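Local coordinates for protein mercuric reductase (Metallosphaera sedula, PDB 4YWO) that probably reduces mercuric ion to elemental mercury with NADPH, working as an FAD-containing homodimer of the pyridine nucleotide-disulfide oxidoreductase family, at residues A[214-224]-A[387-395]; A[426-434]-A[444-452]. All coordinates share one frame; numbering follows the deposited sequence.

Contact 1: A[214-224]-A[387-395]; sequences EPEASVEARRI and RLGFVKMVT
Lys392 reaches from its strand toward the helix as a straight rod and puts its ammonium between two carboxylates at the helix start, Glu214 at the N-cap and Glu216 in the first turn. With CG anti to the backbone N (chi1 -175°) and every later torsion also near 180°, the chain spans the full gap between strand and helix. The two acids receive NZ differently. Glu216 OE1 takes Lys392 NZ at 2.9 Å on the syn side, close to the carboxylate plane, whereas Glu214 OE1, 2.8 Å from Lys392 NZ, is met from above its plane. Both glutamates are bent at chi2 and lie across the lysine at about a right angle. The other oxygen of Glu214, OE2, accepts from the backbone N of Glu358, which helps to fix this carboxylate.

Next along the strand, Phe390 packs its ring against the same first turn. Glu216 CB sits over one face, toward the rim, in a CH-pi contact 3.8 Å from the ring centroid, while Glu220 CG lies at the edge, in plane, 3.8 Å from Phe390 CE2. The Glu220 carboxylate is nearly coplanar with the ring. Glu220 OE1 packs against Leu388 CD2 and also takes Arg223 NH1, at 3.0 Å, from above the carboxylate plane; Glu220 OE2 receives a water, at 2.6 Å, whose oxygen accepts from Gly389 N.

The helix runs nearly antiparallel to strand 390-395, their axes 10.0 Å apart. This is an interdomain seam: helix 215-227, which follows the parallel sheet strand 199-203, lies against the antiparallel sheet of the dimerisation domain, as in the pyridine nucleotide-disulfide oxidoreductase fold.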
ATOM      1  N   GLU A 214      -8.572  16.472   8.891  1.00 15.38           N
ATOM      2  CA  GLU A 214     -10.034  16.503   8.505  1.00 14.05           C
ATOM      3  C   GLU A 214     -10.845  16.104   9.749  1.00 14.13           C
ATOM      4  O   GLU A 214     -10.508  15.247  10.559  1.00 14.91           O
ATOM      5  CB  GLU A 214     -10.348  15.517   7.387  1.00 16.19           C
ATOM      6  CG  GLU A 214      -9.748  15.955   6.059  1.00 18.03           C
ATOM      7  CD  GLU A 214     -10.523  17.006   5.326  1.00 21.06           C
ATOM      8  OE1 GLU A 214     -11.477  17.539   5.898  1.00 20.96           O
ATOM      9  OE2 GLU A 214     -10.178  17.332   4.172  1.00 19.18           O
ATOM     10  N   PRO A 215     -12.053  16.767   9.899  1.00 15.03           N
ATOM     11  CA  PRO A 215     -12.946  16.335  10.995  1.00 15.93           C
ATOM     12  C   PRO A 215     -13.212  14.856  11.153  1.00 13.84           C
ATOM     13  O   PRO A 215     -13.193  14.306  12.274  1.00 15.76           O
ATOM     14  CB  PRO A 215     -14.287  17.014  10.632  1.00 16.66           C
ATOM     15  CG  PRO A 215     -13.950  18.094   9.729  1.00 19.63           C
ATOM     16  CD  PRO A 215     -12.612  17.808   9.074  1.00 16.50           C
ATOM     17  N   GLU A 216     -13.423  14.173  10.021  1.00 15.59           N
ATOM     18  CA  GLU A 216     -13.590  12.751  10.018  1.00 16.27           C
ATOM     19  C   GLU A 216     -12.375  12.052  10.691  1.00 14.68           C
ATOM     20  O   GLU A 216     -12.569  11.006  11.359  1.00 15.94           O
ATOM     21  CB  GLU A 216     -13.811  12.209   8.594  1.00 16.35           C
ATOM     22  CG  GLU A 216     -15.117  12.683   7.948  1.00 19.05           C
ATOM     23  CD  GLU A 216     -15.023  13.964   7.189  1.00 19.93           C
ATOM     24  OE1 GLU A 216     -14.084  14.805   7.323  1.00 18.63           O
ATOM     25  OE2 GLU A 216     -15.945  14.087   6.364  1.00 22.57           O
ATOM     26  N   ALA A 217     -11.193  12.514  10.432  1.00 13.92           N
ATOM     27  CA  ALA A 217     -10.009  11.911  11.050  1.00 14.46           C
ATOM     28  C   ALA A 217      -9.988  12.065  12.569  1.00 14.99           C
ATOM     29  O   ALA A 217      -9.659  11.135  13.313  1.00 15.31           O
ATOM     30  CB  ALA A 217      -8.738  12.373  10.381  1.00 14.14           C
ATOM     31  N   SER A 218     -10.356  13.278  13.055  1.00 15.77           N
ATOM     32  CA  SER A 218     -10.424  13.481  14.515  1.00 17.31           C
ATOM     33  C   SER A 218     -11.422  12.515  15.159  1.00 15.62           C
ATOM     34  O   SER A 218     -11.161  11.981  16.261  1.00 17.19           O
ATOM     35  CB  SER A 218     -10.844  14.927  14.776  1.00 16.07           C
ATOM     36  OG  SER A 218      -9.881  15.847  14.322  1.00 17.41           O
ATOM     37  N   VAL A 219     -12.600  12.298  14.526  1.00 16.09           N
ATOM     38  CA  VAL A 219     -13.546  11.275  15.007  1.00 17.71           C
ATOM     39  C   VAL A 219     -12.976   9.883  15.141  1.00 15.19           C
ATOM     40  O   VAL A 219     -13.104   9.214  16.178  1.00 17.83           O
ATOM     41  CB  VAL A 219     -14.814  11.254  14.160  1.00 18.16           C
ATOM     42  CG1 VAL A 219     -15.707  10.070  14.507  1.00 17.80           C
ATOM     43  CG2 VAL A 219     -15.543  12.587  14.223  1.00 19.28           C
ATOM     44  N   GLU A 220     -12.316   9.449  14.034  1.00 16.96           N
ATOM     45  CA  GLU A 220     -11.720   8.160  13.995  1.00 16.47           C
ATOM     46  C   GLU A 220     -10.612   8.017  15.013  1.00 15.19           C
ATOM     47  O   GLU A 220     -10.482   6.970  15.640  1.00 16.18           O
ATOM     48  CB  GLU A 220     -11.182   7.752  12.610  1.00 17.96           C
ATOM     49  CG  GLU A 220     -12.169   7.647  11.460  1.00 17.05           C
ATOM     50  CD  GLU A 220     -13.294   6.709  11.543  1.00 20.54           C
ATOM     51  OE1 GLU A 220     -13.632   6.191  12.645  1.00 21.62           O
ATOM     52  OE2 GLU A 220     -13.894   6.435  10.439  1.00 20.81           O
ATOM     53  N   ALA A 221      -9.808   9.091  15.226  1.00 14.94           N
ATOM     54  CA  ALA A 221      -8.672   9.083  16.189  1.00 15.87           C
ATOM     55  C   ALA A 221      -9.199   8.710  17.583  1.00 16.45           C
ATOM     56  O   ALA A 221      -8.637   7.850  18.287  1.00 16.82           O
ATOM     57  CB  ALA A 221      -7.942  10.380  16.172  1.00 16.45           C
ATOM     58  N   ARG A 222     -10.333   9.336  17.990  1.00 15.60           N
ATOM     59  CA  ARG A 222     -10.902   8.979  19.253  1.00 16.41           C
ATOM     60  C   ARG A 222     -11.331   7.558  19.376  1.00 16.36           C
ATOM     61  O   ARG A 222     -11.079   6.857  20.386  1.00 16.80           O
ATOM     62  CB  ARG A 222     -12.006  10.009  19.637  1.00 17.34           C
ATOM     63  CG  ARG A 222     -12.489   9.664  21.002  1.00 19.64           C
ATOM     64  CD  ARG A 222     -13.785  10.311  21.477  1.00 21.50           C
ATOM     65  NE  ARG A 222     -13.491  11.609  21.927  1.00 21.81           N
ATOM     66  CZ  ARG A 222     -13.218  11.961  23.160  1.00 23.24           C
ATOM     67  NH1 ARG A 222     -13.259  11.101  24.180  1.00 24.89           N
ATOM     68  NH2 ARG A 222     -13.040  13.211  23.390  1.00 23.57           N
ATOM     69  N   ARG A 223     -11.980   7.013  18.327  1.00 16.09           N
ATOM     70  CA  ARG A 223     -12.442   5.653  18.295  1.00 16.30           C
ATOM     71  C   ARG A 223     -11.300   4.658  18.365  1.00 17.55           C
ATOM     72  O   ARG A 223     -11.399   3.626  19.081  1.00 18.29           O
ATOM     73  CB  ARG A 223     -13.212   5.373  17.029  1.00 18.39           C
ATOM     74  CG  ARG A 223     -14.484   6.140  16.990  1.00 21.00           C
ATOM     75  CD  ARG A 223     -15.136   5.787  15.682  1.00 24.94           C
ATOM     76  NE  ARG A 223     -16.520   6.281  15.621  1.00 23.52           N
ATOM     77  CZ  ARG A 223     -17.116   6.605  14.517  1.00 23.58           C
ATOM     78  NH1 ARG A 223     -16.539   6.432  13.328  1.00 26.80           N
ATOM     79  NH2 ARG A 223     -18.374   7.087  14.567  1.00 25.65           N
ATOM     80  N   ILE A 224     -10.207   4.992  17.650  1.00 15.15           N
ATOM     81  CA  ILE A 224      -9.004   4.144  17.646  1.00 15.61           C
ATOM     82  C   ILE A 224      -8.436   4.063  19.010  1.00 16.71           C
ATOM     83  O   ILE A 224      -8.120   2.968  19.498  1.00 19.87           O
ATOM     84  CB  ILE A 224      -8.000   4.592  16.594  1.00 15.87           C
ATOM     85  CG1 ILE A 224      -8.653   4.402  15.204  1.00 15.67           C
ATOM     86  CG2 ILE A 224      -6.700   3.755  16.690  1.00 16.25           C
ATOM     87  CD1 ILE A 224      -7.947   5.178  14.089  1.00 16.91           C
ATOM     88  N   ARG A 387     -12.984  -2.711   8.982  1.00 15.67           N
ATOM     89  CA  ARG A 387     -13.975  -1.874   8.335  1.00 15.89           C
ATOM     90  C   ARG A 387     -14.015  -0.426   8.861  1.00 14.65           C
ATOM     91  O   ARG A 387     -14.611   0.399   8.162  1.00 17.64           O
ATOM     92  CB  ARG A 387     -15.400  -2.474   8.538  1.00 18.26           C
ATOM     93  CG  ARG A 387     -15.551  -3.818   7.835  1.00 16.80           C
ATOM     94  CD  ARG A 387     -16.926  -4.328   8.182  1.00 26.09           C
ATOM     95  NE  ARG A 387     -17.407  -5.373   7.342  1.00 33.49           N
ATOM     96  CZ  ARG A 387     -17.134  -6.661   7.405  1.00 42.89           C
ATOM     97  NH1 ARG A 387     -16.150  -7.160   8.220  1.00 50.45           N
ATOM     98  NH2 ARG A 387     -17.849  -7.462   6.557  1.00 35.65           N
ATOM     99  N   LEU A 388     -13.370  -0.093   9.979  1.00 14.47           N
ATOM    100  CA  LEU A 388     -13.342   1.258  10.480  1.00 16.48           C
ATOM    101  C   LEU A 388     -12.536   2.162   9.528  1.00 16.93           C
ATOM    102  O   LEU A 388     -11.477   1.723   9.023  1.00 17.92           O
ATOM    103  CB  LEU A 388     -12.738   1.285  11.864  1.00 17.76           C
ATOM    104  CG  LEU A 388     -12.709   2.672  12.504  1.00 19.04           C
ATOM    105  CD1 LEU A 388     -12.876   2.663  14.021  1.00 24.66           C
ATOM    106  CD2 LEU A 388     -11.461   3.442  12.135  1.00 20.51           C
ATOM    107  N   GLY A 389     -13.081   3.300   9.199  1.00 14.49           N
ATOM    108  CA  GLY A 389     -12.338   4.290   8.441  1.00 14.11           C
ATOM    109  C   GLY A 389     -13.044   4.853   7.272  1.00 13.61           C
ATOM    110  O   GLY A 389     -14.237   4.642   7.059  1.00 14.12           O
ATOM    111  N   PHE A 390     -12.292   5.564   6.470  1.00 11.97           N
ATOM    112  CA  PHE A 390     -12.783   6.270   5.336  1.00 11.84           C
ATOM    113  C   PHE A 390     -11.705   6.707   4.391  1.00 14.21           C
ATOM    114  O   PHE A 390     -10.516   6.715   4.739  1.00 12.78           O
ATOM    115  CB  PHE A 390     -13.600   7.543   5.759  1.00 11.81           C
ATOM    116  CG  PHE A 390     -12.739   8.620   6.355  1.00 11.80           C
ATOM    117  CD1 PHE A 390     -12.075   9.550   5.550  1.00 12.43           C
ATOM    118  CD2 PHE A 390     -12.358   8.570   7.690  1.00 12.76           C
ATOM    119  CE1 PHE A 390     -11.173  10.467   6.112  1.00 13.77           C
ATOM    120  CE2 PHE A 390     -11.490   9.482   8.249  1.00 13.31           C
ATOM    121  CZ  PHE A 390     -10.864  10.414   7.473  1.00 13.62           C
ATOM    122  N   VAL A 391     -12.118   7.113   3.204  1.00 13.69           N
ATOM    123  CA  VAL A 391     -11.205   7.795   2.249  1.00 14.59           C
ATOM    124  C   VAL A 391     -11.928   9.070   1.796  1.00 14.25           C
ATOM    125  O   VAL A 391     -13.091   9.020   1.346  1.00 15.02           O
ATOM    126  CB  VAL A 391     -10.776   6.918   1.050  1.00 16.45           C
ATOM    127  CG1 VAL A 391      -9.816   7.670   0.208  1.00 17.03           C
ATOM    128  CG2 VAL A 391     -10.128   5.711   1.583  1.00 17.67           C
ATOM    129  N   LYS A 392     -11.251  10.212   1.938  1.00 12.42           N
ATOM    130  CA  LYS A 392     -11.822  11.515   1.510  1.00 13.31           C
ATOM    131  C   LYS A 392     -10.936  12.096   0.434  1.00 13.61           C
ATOM    132  O   LYS A 392      -9.701  12.119   0.562  1.00 15.22           O
ATOM    133  CB  LYS A 392     -11.855  12.468   2.663  1.00 13.80           C
ATOM    134  CG  LYS A 392     -12.524  13.802   2.399  1.00 16.77           C
ATOM    135  CD  LYS A 392     -12.704  14.525   3.761  1.00 19.70           C
ATOM    136  CE  LYS A 392     -13.572  15.714   3.603  1.00 23.66           C
ATOM    137  NZ  LYS A 392     -13.784  16.386   4.934  1.00 23.34           N
ATOM    138  N   MET A 393     -11.548  12.568  -0.624  1.00 11.91           N
ATOM    139  CA  MET A 393     -10.853  13.133  -1.788  1.00 12.91           C
ATOM    140  C   MET A 393     -11.358  14.524  -2.062  1.00 14.06           C
ATOM    141  O   MET A 393     -12.590  14.739  -1.966  1.00 14.96           O
ATOM    142  CB  MET A 393     -10.975  12.207  -2.995  1.00 13.42           C
ATOM    143  CG  MET A 393     -10.238  12.641  -4.299  1.00 13.50           C
ATOM    144  SD  MET A 393     -10.332  11.431  -5.593  1.00 17.21           S
ATOM    145  CE  MET A 393      -9.082  10.293  -5.025  1.00 18.41           C
ATOM    146  N   VAL A 394     -10.460  15.448  -2.302  1.00 12.95           N
ATOM    147  CA  VAL A 394     -10.794  16.837  -2.536  1.00 14.32           C
ATOM    148  C   VAL A 394     -10.264  17.287  -3.876  1.00 16.65           C
ATOM    149  O   VAL A 394      -9.107  17.004  -4.208  1.00 14.07           O
ATOM    150  CB  VAL A 394     -10.187  17.734  -1.466  1.00 16.07           C
ATOM    151  CG1 VAL A 394     -10.547  19.194  -1.669  1.00 18.67           C
ATOM    152  CG2 VAL A 394     -10.468  17.291  -0.029  1.00 18.19           C
ATOM    153  N   THR A 395     -11.122  17.915  -4.716  1.00 16.02           N
ATOM    154  CA  THR A 395     -10.634  18.358  -6.054  1.00 16.78           C
ATOM    155  C   THR A 395     -10.815  19.864  -6.132  1.00 20.11           C
ATOM    156  O   THR A 395     -11.677  20.424  -5.481  1.00 19.27           O
ATOM    157  CB  THR A 395     -11.348  17.726  -7.266  1.00 17.87           C
ATOM    158  OG1 THR A 395     -12.770  18.112  -7.223  1.00 21.14           O
ATOM    159  CG2 THR A 395     -11.242  16.186  -7.242  1.00 20.25           C
TER
HETATM  160  O   HOH W   1     -15.567   4.412  10.399  1.00 19.71           O

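Contact 2: A[426-434]-A[444-452]; sequences TVHDLIDTV and LRLVALAFR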
ATOM      1  N   THR A 426      -7.009  14.031 -12.654  1.00 18.91           N
ATOM      2  CA  THR A 426      -8.407  14.289 -12.425  1.00 20.98           C
ATOM      3  C   THR A 426      -8.996  13.007 -11.854  1.00 19.19           C
ATOM      4  O   THR A 426      -8.466  11.848 -11.956  1.00 19.38           O
ATOM      5  CB  THR A 426      -9.093  14.670 -13.747  1.00 20.10           C
ATOM      6  OG1 THR A 426      -9.054  13.535 -14.616  1.00 21.04           O
ATOM      7  CG2 THR A 426      -8.391  15.821 -14.394  1.00 22.34           C
ATOM      8  N   VAL A 427     -10.264  13.081 -11.414  1.00 19.77           N
ATOM      9  CA  VAL A 427     -10.968  11.866 -11.091  1.00 21.43           C
ATOM     10  C   VAL A 427     -11.084  10.886 -12.276  1.00 24.37           C
ATOM     11  O   VAL A 427     -10.943   9.700 -12.110  1.00 21.33           O
ATOM     12  CB  VAL A 427     -12.336  12.054 -10.348  1.00 26.75           C
ATOM     13  CG1 VAL A 427     -12.200  12.959  -9.124  1.00 26.00           C
ATOM     14  CG2 VAL A 427     -13.349  12.514 -11.315  1.00 29.47           C
ATOM     15  N   HIS A 428     -11.251  11.383 -13.512  1.00 22.78           N
ATOM     16  CA  HIS A 428     -11.304  10.415 -14.644  1.00 23.70           C
ATOM     17  C   HIS A 428     -10.049   9.726 -14.832  1.00 20.07           C
ATOM     18  O   HIS A 428     -10.065   8.599 -15.228  1.00 24.44           O
ATOM     19  CB  HIS A 428     -11.655  11.186 -15.932  1.00 28.90           C
ATOM     20  CG  HIS A 428     -13.069  11.689 -15.913  1.00 46.66           C
ATOM     21  ND1 HIS A 428     -13.396  12.983 -15.551  1.00 61.25           N
ATOM     22  CD2 HIS A 428     -14.244  11.045 -16.113  1.00 51.20           C
ATOM     23  CE1 HIS A 428     -14.712  13.128 -15.577  1.00 57.57           C
ATOM     24  NE2 HIS A 428     -15.245  11.971 -15.929  1.00 60.91           N
ATOM     25  N   ASP A 429      -8.935  10.359 -14.529  1.00 22.03           N
ATOM     26  CA  ASP A 429      -7.601   9.709 -14.622  1.00 20.91           C
ATOM     27  C   ASP A 429      -7.540   8.518 -13.669  1.00 22.02           C
ATOM     28  O   ASP A 429      -7.056   7.452 -14.029  1.00 25.55           O
ATOM     29  CB  ASP A 429      -6.418  10.620 -14.292  1.00 23.86           C
ATOM     30  CG  ASP A 429      -6.194  11.768 -15.331  1.00 24.18           C
ATOM     31  OD1 ASP A 429      -6.410  11.451 -16.537  1.00 32.13           O
ATOM     32  OD2 ASP A 429      -5.691  12.854 -14.924  1.00 24.84           O
ATOM     33  N   LEU A 430      -8.054   8.682 -12.501  1.00 21.29           N
ATOM     34  CA  LEU A 430      -8.098   7.551 -11.578  1.00 23.42           C
ATOM     35  C   LEU A 430      -9.070   6.488 -12.016  1.00 22.78           C
ATOM     36  O   LEU A 430      -8.812   5.291 -11.915  1.00 22.32           O
ATOM     37  CB  LEU A 430      -8.402   8.022 -10.176  1.00 24.96           C
ATOM     38  CG  LEU A 430      -7.274   8.394  -9.272  1.00 30.83           C
ATOM     39  CD1 LEU A 430      -6.356   7.197  -9.015  1.00 34.39           C
ATOM     40  CD2 LEU A 430      -6.434   9.494  -9.885  1.00 36.71           C
ATOM     41  N   ILE A 431     -10.267   6.888 -12.443  1.00 21.16           N
ATOM     42  CA  ILE A 431     -11.211   5.938 -12.965  1.00 20.42           C
ATOM     43  C   ILE A 431     -10.668   5.075 -14.097  1.00 21.86           C
ATOM     44  O   ILE A 431     -10.952   3.851 -14.157  1.00 24.28           O
ATOM     45  CB  ILE A 431     -12.519   6.673 -13.334  1.00 22.04           C
ATOM     46  CG1 ILE A 431     -13.068   7.256 -12.036  1.00 24.14           C
ATOM     47  CG2 ILE A 431     -13.528   5.712 -13.967  1.00 22.46           C
ATOM     48  CD1 ILE A 431     -14.161   8.257 -12.248  1.00 24.11           C
ATOM     49  N   ASP A 432      -9.849   5.723 -14.952  1.00 21.62           N
ATOM     50  CA  ASP A 432      -9.247   5.042 -16.109  1.00 24.94           C
ATOM     51  C   ASP A 432      -8.074   4.111 -15.783  1.00 22.98           C
ATOM     52  O   ASP A 432      -7.601   3.370 -16.646  1.00 25.01           O
ATOM     53  CB  ASP A 432      -8.787   6.071 -17.124  1.00 26.10           C
ATOM     54  CG  ASP A 432      -9.930   6.703 -17.890  1.00 39.97           C
ATOM     55  OD1 ASP A 432     -11.063   6.169 -17.833  1.00 34.86           O
ATOM     56  OD2 ASP A 432      -9.637   7.750 -18.577  1.00 42.68           O
ATOM     57  N   THR A 433      -7.595   4.139 -14.560  1.00 22.25           N
ATOM     58  CA  THR A 433      -6.455   3.313 -14.096  1.00 21.00           C
ATOM     59  C   THR A 433      -7.008   2.084 -13.407  1.00 22.24           C
ATOM     60  O   THR A 433      -7.667   2.221 -12.356  1.00 26.19           O
ATOM     61  CB  THR A 433      -5.631   4.059 -13.089  1.00 22.30           C
ATOM     62  OG1 THR A 433      -5.130   5.263 -13.721  1.00 23.82           O
ATOM     63  CG2 THR A 433      -4.397   3.248 -12.686  1.00 21.36           C
ATOM     64  N   VAL A 434      -6.796   0.930 -14.058  1.00 20.26           N
ATOM     65  CA  VAL A 434      -7.221  -0.358 -13.488  1.00 19.24           C
ATOM     66  C   VAL A 434      -6.365  -0.620 -12.224  1.00 23.21           C
ATOM     67  O   VAL A 434      -5.125  -0.607 -12.281  1.00 22.08           O
ATOM     68  CB  VAL A 434      -7.111  -1.479 -14.523  1.00 20.56           C
ATOM     69  CG1 VAL A 434      -7.554  -2.816 -13.958  1.00 22.49           C
ATOM     70  CG2 VAL A 434      -7.972  -1.089 -15.781  1.00 20.23           C
ATOM     71  N   LEU A 444      -9.003   4.431  -3.538  1.00 13.88           N
ATOM     72  CA  LEU A 444      -8.709   5.702  -4.245  1.00 13.35           C
ATOM     73  C   LEU A 444      -9.553   5.823  -5.513  1.00 15.89           C
ATOM     74  O   LEU A 444     -10.059   6.873  -5.811  1.00 18.06           O
ATOM     75  CB  LEU A 444      -7.216   5.807  -4.596  1.00 15.64           C
ATOM     76  CG  LEU A 444      -6.356   5.894  -3.333  1.00 17.54           C
ATOM     77  CD1 LEU A 444      -4.895   5.819  -3.742  1.00 20.46           C
ATOM     78  CD2 LEU A 444      -6.550   7.213  -2.615  1.00 18.13           C
ATOM     79  N   ARG A 445      -9.741   4.712  -6.218  1.00 15.33           N
ATOM     80  CA  ARG A 445     -10.561   4.757  -7.421  1.00 17.11           C
ATOM     81  C   ARG A 445     -12.046   4.756  -7.025  1.00 14.77           C
ATOM     82  O   ARG A 445     -12.827   5.437  -7.650  1.00 16.28           O
ATOM     83  CB  ARG A 445     -10.184   3.560  -8.341  1.00 19.08           C
ATOM     84  CG  ARG A 445     -11.052   3.429  -9.607  1.00 19.48           C
ATOM     85  CD  ARG A 445     -10.458   2.413 -10.623  1.00 22.40           C
ATOM     86  NE  ARG A 445     -11.296   2.419 -11.801  1.00 23.42           N
ATOM     87  CZ  ARG A 445     -12.473   1.846 -11.872  1.00 26.55           C
ATOM     88  NH1 ARG A 445     -12.992   1.174 -10.833  1.00 28.79           N
ATOM     89  NH2 ARG A 445     -13.134   1.977 -13.008  1.00 32.98           N
ATOM     90  N   LEU A 446     -12.423   4.076  -5.946  1.00 15.11           N
ATOM     91  CA  LEU A 446     -13.820   4.078  -5.542  1.00 15.44           C
ATOM     92  C   LEU A 446     -14.270   5.388  -5.097  1.00 16.09           C
ATOM     93  O   LEU A 446     -15.453   5.839  -5.428  1.00 18.23           O
ATOM     94  CB  LEU A 446     -14.039   3.044  -4.442  1.00 16.83           C
ATOM     95  CG  LEU A 446     -13.823   1.567  -4.815  1.00 19.53           C
ATOM     96  CD1 LEU A 446     -13.794   0.693  -3.589  1.00 22.81           C
ATOM     97  CD2 LEU A 446     -14.904   1.167  -5.848  1.00 23.75           C
ATOM     98  N   VAL A 447     -13.444   6.129  -4.366  1.00 14.42           N
ATOM     99  CA  VAL A 447     -13.874   7.474  -4.032  1.00 13.84           C
ATOM    100  C   VAL A 447     -13.921   8.392  -5.230  1.00 14.82           C
ATOM    101  O   VAL A 447     -14.745   9.324  -5.294  1.00 17.68           O
ATOM    102  CB  VAL A 447     -13.045   8.074  -2.842  1.00 14.90           C
ATOM    103  CG1 VAL A 447     -11.643   8.439  -3.225  1.00 15.37           C
ATOM    104  CG2 VAL A 447     -13.742   9.254  -2.164  1.00 16.77           C
ATOM    105  N   ALA A 448     -13.028   8.219  -6.193  1.00 14.96           N
ATOM    106  CA  ALA A 448     -13.097   8.969  -7.484  1.00 15.31           C
ATOM    107  C   ALA A 448     -14.469   8.708  -8.176  1.00 17.01           C
ATOM    108  O   ALA A 448     -15.073   9.711  -8.734  1.00 17.75           O
ATOM    109  CB  ALA A 448     -11.935   8.527  -8.397  1.00 16.97           C
ATOM    110  N   LEU A 449     -14.924   7.490  -8.180  1.00 17.66           N
ATOM    111  CA  LEU A 449     -16.214   7.101  -8.793  1.00 20.44           C
ATOM    112  C   LEU A 449     -17.396   7.835  -8.099  1.00 23.27           C
ATOM    113  O   LEU A 449     -18.450   8.111  -8.705  1.00 25.15           O
ATOM    114  CB  LEU A 449     -16.429   5.635  -8.731  1.00 20.56           C
ATOM    115  CG  LEU A 449     -15.636   4.814  -9.744  1.00 23.12           C
ATOM    116  CD1 LEU A 449     -15.692   3.379  -9.351  1.00 24.64           C
ATOM    117  CD2 LEU A 449     -16.203   4.968 -11.148  1.00 25.46           C
ATOM    118  N   ALA A 450     -17.189   8.189  -6.831  1.00 19.01           N
ATOM    119  CA  ALA A 450     -18.227   8.881  -6.033  1.00 22.81           C
ATOM    120  C   ALA A 450     -18.504  10.265  -6.512  1.00 21.59           C
ATOM    121  O   ALA A 450     -19.551  10.843  -6.081  1.00 25.91           O
ATOM    122  CB  ALA A 450     -17.892   8.894  -4.549  1.00 24.09           C
ATOM    123  N   PHE A 451     -17.685  10.861  -7.380  1.00 19.77           N
ATOM    124  CA  PHE A 451     -17.792  12.221  -7.805  1.00 21.62           C
ATOM    125  C   PHE A 451     -18.988  12.348  -8.724  1.00 35.11           C
ATOM    126  O   PHE A 451     -19.732  13.303  -8.633  1.00 35.13           O
ATOM    127  CB  PHE A 451     -16.540  12.833  -8.399  1.00 22.69           C
ATOM    128  CG  PHE A 451     -15.594  13.322  -7.301  1.00 19.61           C
ATOM    129  CD1 PHE A 451     -14.866  12.382  -6.589  1.00 18.21           C
ATOM    130  CD2 PHE A 451     -15.588  14.627  -6.803  1.00 19.67           C
ATOM    131  CE1 PHE A 451     -14.084  12.798  -5.587  1.00 14.97           C
ATOM    132  CE2 PHE A 451     -14.769  15.069  -5.838  1.00 18.57           C
ATOM    133  CZ  PHE A 451     -13.992  14.092  -5.116  1.00 16.91           C
ATOM    134  N   ARG A 452     -19.263  11.302  -9.448  1.00 28.50           N
ATOM    135  CA  ARG A 452     -20.498  11.404 -10.259  1.00 44.57           C
ATOM    136  C   ARG A 452     -21.493  10.318  -9.926  1.00 49.83           C
ATOM    137  O   ARG A 452     -22.686  10.587  -9.860  1.00 67.03           O
ATOM    138  CB  ARG A 452     -20.116  11.506 -11.723  1.00 51.44           C
ATOM    139  CG  ARG A 452     -19.639  12.899 -12.098  1.00 57.74           C
ATOM    140  CD  ARG A 452     -20.706  13.965 -11.790  1.00 64.33           C
ATOM    141  NE  ARG A 452     -20.226  15.349 -11.934  1.00 68.21           N
ATOM    142  CZ  ARG A 452     -19.585  16.096 -11.010  1.00 75.39           C
ATOM    143  NH1 ARG A 452     -19.259  15.655  -9.783  1.00 61.62           N
ATOM    144  NH2 ARG A 452     -19.235  17.339 -11.340  1.00 82.44           N
TER
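Arg445 and Ile431 meet at about a right angle where two short helices of the dimerisation domain pack in a helix-helix crossing, at -129° with axes 8.6 Å apart. Turned away from its own backbone N (chi1 176°) and extended from CG to NE, the arginine chain brings the guanidinium to the backbone carbonyl of Ile431. There it takes the oxygen side-on, edge first: Arg445 NE at 2.8 Å and NH2 at 3.1 Å both donate to Ile431 O, which lies in the guanidinium plane. Asp432, the next residue, forms a salt bridge with Arg319 of the second subunit.

Between the helices, the methyl of Ala448 lies against Leu430 CB and Ile431 CG1, each 4.0 Å from Ala448 CB. This small side chain lets the backbones come close, with the CA atoms of Val427 and Ala448 only 5.1 Å apart. Leu449 slants past Ile431, bringing CD2 to its CG2.

At the other end of the contact a capping box between Thr426 and Asp429 starts the first helix. Beside it Val427 lies across Phe451 at about a right angle, Val427 CG1 over one face of the ring, 3.7 Å from Phe451 CD1.

The two contacts use opposite faces of the antiparallel sheet. In contact 1 the side chains of Phe390 and Lys392 face helix 215-227; from the other side, Met393 CE touches Val447 CG1 of contact 2 at 3.6 Å. Strand 390-396 is thus packed between helix 215-227 and helix 442-449. Contact 1 is mostly buried and joins distant parts of the chain across two domains; its direct polar bonds are salt bridges between side chains, with one water reaching a backbone N. Contact 2 is local, within one domain, only partly buried and near the second subunit; there a charged side chain is spent on a backbone carbonyl, and aliphatic side chains and one aromatic ring do the rest.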